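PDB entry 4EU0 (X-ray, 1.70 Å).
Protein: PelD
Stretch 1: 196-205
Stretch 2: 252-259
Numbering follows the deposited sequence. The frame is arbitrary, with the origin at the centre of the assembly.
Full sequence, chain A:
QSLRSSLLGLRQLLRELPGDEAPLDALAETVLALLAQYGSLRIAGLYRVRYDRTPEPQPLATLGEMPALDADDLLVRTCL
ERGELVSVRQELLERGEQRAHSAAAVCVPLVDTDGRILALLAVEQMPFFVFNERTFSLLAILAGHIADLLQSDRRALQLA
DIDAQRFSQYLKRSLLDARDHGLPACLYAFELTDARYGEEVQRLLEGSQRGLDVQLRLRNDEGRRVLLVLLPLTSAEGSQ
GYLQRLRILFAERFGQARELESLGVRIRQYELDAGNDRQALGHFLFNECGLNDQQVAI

Stretch 1 (196-205) RYGEEVQRLL
Stretch 2 252-259: ERFGQARE

The contact is a small side-chain interface, burying 361 Å² over both sides, in which one helix face receives a phenylalanine at a helix end and a salt bridge beside it. Gly 198 to Leu 205 are helical, and the helix runs on beyond the stretch, with phi/psi near -62/-43 and i to i+4 bonds running from Val 201 N to Tyr 197 O (2.9 Å) through Leu 205 N to Val 201 O (2.9 Å). Stretch 2 carries the last helical residues, Glu 252 and Arg 253; Phe 254 (-114/-174) is the first to leave helical phi/psi, and the chain continues as loop. Register is set by CA separations of 9.0 Å for Val 201 to Phe 254 and 7.9 Å for Leu 204 to Arg 253, too wide for backbone pairing, so side chains fill the gap. The pairs run in opposite order: Tyr 197, Val 201 and Leu 204 meet Arg 258, Phe 254 and Arg 253 in turn.

Phe 254 (chi1 m, chi2 -77°) gives up the most area, 84 Å². The edge of its ring meets the helix backbone, with Phe 254 CZ 3.8 Å from Val 201 N and 3.9 Å from Glu 200 C. Phe 254 CZ also lies 4.0 Å from Glu 200 CB and 3.8 Å from Val 201 CG2 (chi1 t), and Leu 204 CD2 approaches obliquely, 3.9 Å from Phe 254 CE2. Leu 204 (t, p) also places CD2 3.6 Å from Arg 253 CB, covering the aliphatic base of that arginine.

Beside this apolar patch, Glu 200 (m, m, chi3 -47°) and Arg 253 (t, p, t, chi4 81°) form a salt bridge. Arg 253 NH2 donates to Glu 200 OE1 at 2.9 Å and 164°, near the guanidinium plane, so charge attraction and a nearly straight hydrogen bond coincide. A water reinforces it, donating to Glu 200 O and Glu 200 OE1 (2.8 Å each) and accepting from Arg 253 NE (3.1 Å).

Toward the start of stretch 1, Tyr 197 (m, chi2 -65°) brings OH within 3.0 Å of Arg 258 NH1, near the guanidinium plane; Arg 258 reaches it with chi1 -148° and chi2 104°, both between wells, then chi3 m (-80°) and chi4 -161°.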

# COMPACT_ATOMS: atom_id res chain seq x y z
N ARG A 196 17.56 -8.20 -28.47
CA ARG A 196 16.86 -9.24 -29.23
C ARG A 196 15.67 -9.73 -28.42
O ARG A 196 14.57 -9.87 -28.95
CB ARG A 196 17.78 -10.41 -29.56
CG ARG A 196 18.88 -10.07 -30.56
CD ARG A 196 19.84 -11.25 -30.77
NE ARG A 196 20.52 -11.62 -29.53
CZ ARG A 196 21.27 -12.71 -29.37
NH1 ARG A 196 21.46 -13.56 -30.38
NH2 ARG A 196 21.83 -12.95 -28.19
N TYR A 197 15.91 -9.96 -27.13
CA TYR A 197 14.94 -10.62 -26.27
C TYR A 197 14.12 -9.66 -25.42
O TYR A 197 13.10 -10.05 -24.85
CB TYR A 197 15.67 -11.58 -25.34
CG TYR A 197 16.31 -12.76 -26.04
CD1 TYR A 197 15.52 -13.73 -26.69
CD2 TYR A 197 17.69 -12.92 -26.05
CE1 TYR A 197 16.11 -14.82 -27.33
CE2 TYR A 197 18.28 -14.02 -26.68
CZ TYR A 197 17.49 -14.97 -27.31
OH TYR A 197 18.10 -16.04 -27.93
N GLY A 198 14.57 -8.41 -25.34
CA GLY A 198 14.05 -7.43 -24.38
C GLY A 198 12.54 -7.28 -24.38
O GLY A 198 11.90 -7.35 -23.33
N GLU A 199 11.96 -7.11 -25.56
CA GLU A 199 10.52 -6.92 -25.63
C GLU A 199 9.75 -8.13 -25.11
O GLU A 199 8.83 -7.99 -24.31
CB GLU A 199 10.04 -6.54 -27.03
CG GLU A 199 8.58 -6.09 -26.99
CD GLU A 199 8.12 -5.39 -28.23
OE1 GLU A 199 8.95 -5.11 -29.12
OE2 GLU A 199 6.91 -5.13 -28.32
N GLU A 200 10.12 -9.33 -25.57
CA GLU A 200 9.38 -10.52 -25.14
C GLU A 200 9.61 -10.87 -23.67
O GLU A 200 8.69 -11.34 -23.00
CB GLU A 200 9.65 -11.72 -26.05
CG GLU A 200 9.03 -11.56 -27.43
CD GLU A 200 7.53 -11.46 -27.38
OE1 GLU A 200 6.89 -12.30 -26.70
OE2 GLU A 200 6.97 -10.57 -28.06
N VAL A 201 10.82 -10.63 -23.18
CA VAL A 201 11.09 -10.80 -21.74
C VAL A 201 10.21 -9.83 -20.94
O VAL A 201 9.56 -10.22 -19.96
CB VAL A 201 12.59 -10.59 -21.41
CG1 VAL A 201 12.80 -10.56 -19.92
CG2 VAL A 201 13.42 -11.71 -22.04
N GLN A 202 10.16 -8.58 -21.38
CA GLN A 202 9.35 -7.58 -20.68
C GLN A 202 7.87 -7.98 -20.66
O GLN A 202 7.20 -7.87 -19.63
CB GLN A 202 9.51 -6.19 -21.29
CG GLN A 202 8.92 -5.08 -20.42
CD GLN A 202 9.08 -3.71 -21.06
OE1 GLN A 202 10.21 -3.26 -21.29
NE2 GLN A 202 7.97 -3.05 -21.34
N ARG A 203 7.38 -8.48 -21.79
CA ARG A 203 5.98 -8.88 -21.86
C ARG A 203 5.68 -10.03 -20.90
O ARG A 203 4.60 -10.07 -20.30
CB ARG A 203 5.59 -9.26 -23.29
CG ARG A 203 5.43 -8.06 -24.18
CD ARG A 203 5.27 -8.47 -25.63
NE ARG A 203 4.99 -7.31 -26.48
CZ ARG A 203 3.78 -6.82 -26.71
NH1 ARG A 203 2.71 -7.38 -26.15
NH2 ARG A 203 3.63 -5.76 -27.50
N LEU A 204 6.63 -10.96 -20.77
CA LEU A 204 6.46 -12.06 -19.83
C LEU A 204 6.45 -11.54 -18.39
O LEU A 204 5.64 -11.95 -17.57
CB LEU A 204 7.53 -13.15 -20.05
CG LEU A 204 7.29 -14.48 -19.33
CD1 LEU A 204 6.12 -15.24 -19.94
CD2 LEU A 204 8.55 -15.34 -19.36
N LEU A 205 7.36 -10.62 -18.09
CA LEU A 205 7.41 -10.01 -16.75
C LEU A 205 6.11 -9.24 -16.46
O LEU A 205 5.53 -9.38 -15.37
CB LEU A 205 8.65 -9.12 -16.61
CG LEU A 205 9.99 -9.85 -16.52
CD1 LEU A 205 11.12 -8.83 -16.71
CD2 LEU A 205 10.13 -10.60 -15.17
N GLU A 252 9.13 -22.05 -19.19
CA GLU A 252 8.01 -22.41 -20.07
C GLU A 252 8.04 -21.57 -21.35
O GLU A 252 7.82 -22.08 -22.46
CB GLU A 252 6.67 -22.23 -19.35
CG GLU A 252 6.37 -23.31 -18.32
CD GLU A 252 5.02 -23.14 -17.63
OE1 GLU A 252 4.25 -22.22 -18.01
OE2 GLU A 252 4.73 -23.93 -16.70
N ARG A 253 8.29 -20.27 -21.19
CA ARG A 253 8.21 -19.34 -22.31
C ARG A 253 9.36 -19.47 -23.30
O ARG A 253 9.15 -19.48 -24.51
CB ARG A 253 8.11 -17.90 -21.80
CG ARG A 253 8.20 -16.82 -22.88
CD ARG A 253 7.04 -16.90 -23.87
NE ARG A 253 7.23 -15.86 -24.88
CZ ARG A 253 8.03 -15.97 -25.93
NH1 ARG A 253 8.70 -17.10 -26.17
NH2 ARG A 253 8.13 -14.95 -26.77
N PHE A 254 10.58 -19.55 -22.78
CA PHE A 254 11.78 -19.54 -23.60
C PHE A 254 12.41 -20.92 -23.44
O PHE A 254 11.83 -21.79 -22.81
CB PHE A 254 12.73 -18.43 -23.14
CG PHE A 254 12.15 -17.03 -23.25
CD1 PHE A 254 12.07 -16.39 -24.48
CD2 PHE A 254 11.68 -16.37 -22.11
CE1 PHE A 254 11.55 -15.10 -24.59
CE2 PHE A 254 11.16 -15.07 -22.20
CZ PHE A 254 11.10 -14.44 -23.44
N GLY A 255 13.59 -21.15 -24.00
CA GLY A 255 14.26 -22.44 -23.73
C GLY A 255 14.27 -22.95 -22.28
O GLY A 255 14.30 -22.17 -21.32
N GLN A 256 14.25 -24.27 -22.11
CA GLN A 256 14.61 -24.90 -20.84
C GLN A 256 16.12 -24.70 -20.65
O GLN A 256 16.61 -24.56 -19.52
CB GLN A 256 14.26 -26.39 -20.84
CG GLN A 256 14.17 -27.04 -19.46
CD GLN A 256 13.02 -26.50 -18.62
OE1 GLN A 256 11.85 -26.62 -18.98
NE2 GLN A 256 13.36 -25.92 -17.48
N ALA A 257 16.84 -24.66 -21.77
CA ALA A 257 18.28 -24.40 -21.81
C ALA A 257 18.58 -22.90 -21.76
O ALA A 257 19.72 -22.48 -21.99
CB ALA A 257 18.90 -25.04 -23.06
N ARG A 258 17.55 -22.12 -21.48
CA ARG A 258 17.69 -20.69 -21.33
C ARG A 258 17.43 -20.30 -19.88
O ARG A 258 16.52 -20.83 -19.23
CB ARG A 258 16.70 -19.97 -22.23
CG ARG A 258 17.19 -18.66 -22.75
CD ARG A 258 17.63 -18.75 -24.19
NE ARG A 258 18.96 -19.32 -24.37
CZ ARG A 258 19.69 -19.17 -25.47
NH1 ARG A 258 19.23 -18.46 -26.49
NH2 ARG A 258 20.90 -19.72 -25.55
N GLU A 259 18.23 -19.37 -19.38
CA GLU A 259 17.98 -18.77 -18.07
C GLU A 259 17.65 -17.31 -18.29
O GLU A 259 17.95 -16.75 -19.35
CB GLU A 259 19.21 -18.93 -17.16
CG GLU A 259 19.69 -20.37 -17.00
CD GLU A 259 18.74 -21.25 -16.19
OE1 GLU A 259 17.83 -20.73 -15.51
OE2 GLU A 259 18.90 -22.49 -16.23
O HOH W 1 6.62 -13.01 -23.98